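Local coordinates for putative enoyl-CoA hydratase (Streptomyces coelicolor A3, PDB 3G64) that belongs to the enoyl-CoA hydratase/isomerase (crotonase-like) family and probably acts as a lyase that hydrates enoyl-CoA thioesters, at the interface of chains A and B. Numbering follows the deposited sequence. Chains: chain A/B, Putative enoyl-CoA hydratase.

The interface of chains A and B. Residues chain A 254, 259, 262-263; chain B 80, 84, 87-88, 98.
The ring of A:Tyr259 meets B:Thr87 at its edge, with the hydroxyl oxygen OG1 of B:Thr87 in the ring plane. A:Met254, a selenomethionine of the same chain, lays its CG over one face, offset toward the rim; on the opposite side, out beyond the rim, lie CG2 of B:Ile84 and CD2 of B:Leu88. This contact in the deposited trimer is probably a genuine subunit interface, since crotonase-family members typically assemble as trimers or dimers of trimers. Helix 257-267 of chain A packs here on helix 80-87 of chain B. The phenol oxygen OH of A:Tyr259 and OG1 of B:Thr87 form a hydrogen bond of 2.5 Å. A chi1 of 56° tucks OG1 back over its own backbone, where it donates to the carbonyl O of B:Ile84, one turn earlier, at 2.7 Å. With its proton so used, OG1 would probably accept from the phenol, though hydrogens are not seen. A phenylalanine in place of A:Tyr259 would probably leave OG1 of B:Thr87 without its hydrogen-bonding mate across the interface. CD2 of B:Leu88 rests 3.6 Å from CD2 of A:Tyr259, and the other branch, CD1, packs against CB and the imidazole of A:His263. B:Ile84 also splits its contacts: CG2 faces A:Tyr259 and A:His263, while CD1 reaches CE2 of A:Phe262 at 3.7 Å. Farther along, the extended chain of A:Met254 carries its methyl CE to CE2 of B:Phe98, 3.7 Å away, the two side chains crossing nearly at right angles.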
loop_
_atom_site.group_PDB
_atom_site.type_symbol
_atom_site.label_atom_id
_atom_site.label_comp_id
_atom_site.label_asym_id
_atom_site.label_seq_id
_atom_site.Cartn_x
_atom_site.Cartn_y
_atom_site.Cartn_z
HETATM N N MSE A 254 18.479 -15.853 15.900
HETATM C CA MSE A 254 19.314 -15.611 17.067
HETATM C C MSE A 254 20.066 -16.871 17.544
HETATM O O MSE A 254 20.966 -16.762 18.378
HETATM C CB MSE A 254 18.501 -14.999 18.203
HETATM C CG MSE A 254 18.267 -13.521 18.043
HETATM SE SE MSE A 254 17.424 -12.795 19.646
HETATM C CE MSE A 254 17.252 -10.947 19.055
ATOM N N TYR A 259 24.378 -14.215 13.587
ATOM C CA TYR A 259 24.079 -13.302 14.672
ATOM C C TYR A 259 25.215 -13.319 15.696
ATOM O O TYR A 259 25.614 -12.269 16.175
ATOM C CB TYR A 259 22.806 -13.754 15.350
ATOM C CG TYR A 259 22.294 -12.898 16.489
ATOM C CD1 TYR A 259 21.961 -11.555 16.292
ATOM C CD2 TYR A 259 22.068 -13.460 17.746
ATOM C CE1 TYR A 259 21.428 -10.803 17.324
ATOM C CE2 TYR A 259 21.522 -12.725 18.780
ATOM C CZ TYR A 259 21.208 -11.404 18.569
ATOM O OH TYR A 259 20.670 -10.684 19.599
ATOM N N PHE A 262 28.139 -11.500 14.320
ATOM C CA PHE A 262 28.037 -10.043 14.344
ATOM C C PHE A 262 28.613 -9.502 15.656
ATOM O O PHE A 262 29.341 -8.519 15.670
ATOM C CB PHE A 262 26.606 -9.513 14.240
ATOM C CG PHE A 262 26.487 -8.103 14.763
ATOM C CD1 PHE A 262 26.987 -7.035 14.022
ATOM C CD2 PHE A 262 25.977 -7.860 16.033
ATOM C CE1 PHE A 262 26.913 -5.745 14.504
ATOM C CE2 PHE A 262 25.907 -6.574 16.529
ATOM C CZ PHE A 262 26.375 -5.519 15.775
ATOM N N HIS A 263 28.225 -10.131 16.756
ATOM C CA HIS A 263 28.628 -9.666 18.072
ATOM C C HIS A 263 30.134 -9.888 18.341
ATOM O O HIS A 263 30.803 -9.021 18.909
ATOM C CB HIS A 263 27.794 -10.341 19.154
ATOM C CG HIS A 263 28.061 -9.807 20.520
ATOM N ND1 HIS A 263 28.888 -10.447 21.423
ATOM C CD2 HIS A 263 27.647 -8.672 21.129
ATOM C CE1 HIS A 263 28.959 -9.735 22.527
ATOM N NE2 HIS A 263 28.215 -8.650 22.376
ATOM N N VAL B 80 23.748 -3.049 22.147
ATOM C CA VAL B 80 24.554 -4.150 21.626
ATOM C C VAL B 80 25.102 -5.065 22.718
ATOM O O VAL B 80 25.214 -6.273 22.521
ATOM C CB VAL B 80 25.705 -3.680 20.725
ATOM C CG1 VAL B 80 26.532 -4.878 20.267
ATOM C CG2 VAL B 80 25.169 -2.922 19.527
ATOM N N ILE B 84 21.986 -7.729 22.783
ATOM C CA ILE B 84 22.575 -8.714 21.879
ATOM C C ILE B 84 23.495 -9.673 22.629
ATOM O O ILE B 84 23.328 -10.890 22.559
ATOM C CB ILE B 84 23.268 -8.063 20.670
ATOM C CG1 ILE B 84 22.225 -7.367 19.797
ATOM C CG2 ILE B 84 24.023 -9.105 19.851
ATOM C CD1 ILE B 84 22.774 -6.870 18.462
ATOM N N THR B 87 21.505 -12.035 24.698
ATOM C CA THR B 87 20.646 -12.999 23.994
ATOM C C THR B 87 21.439 -14.226 23.575
ATOM O O THR B 87 20.885 -15.324 23.423
ATOM C CB THR B 87 19.910 -12.391 22.762
ATOM O OG1 THR B 87 20.856 -11.808 21.852
ATOM C CG2 THR B 87 18.900 -11.345 23.205
ATOM N N LEU B 88 22.748 -14.032 23.415
ATOM C CA LEU B 88 23.622 -15.080 22.909
ATOM C C LEU B 88 23.780 -16.255 23.862
ATOM O O LEU B 88 24.235 -17.317 23.460
ATOM C CB LEU B 88 24.986 -14.513 22.536
ATOM C CG LEU B 88 24.988 -13.560 21.348
ATOM C CD1 LEU B 88 26.356 -12.917 21.210
ATOM C CD2 LEU B 88 24.592 -14.329 20.094
ATOM N N PHE B 98 11.539 -12.973 24.170
ATOM C CA PHE B 98 12.072 -11.635 23.894
ATOM C C PHE B 98 11.480 -11.073 22.604
ATOM O O PHE B 98 11.012 -9.924 22.558
ATOM C CB PHE B 98 13.597 -11.636 23.768
ATOM C CG PHE B 98 14.147 -10.327 23.248
ATOM C CD1 PHE B 98 14.079 -9.179 24.029
ATOM C CD2 PHE B 98 14.690 -10.232 21.979
ATOM C CE1 PHE B 98 14.555 -7.964 23.567
ATOM C CE2 PHE B 98 15.178 -9.008 21.500
ATOM C CZ PHE B 98 15.099 -7.871 22.306
#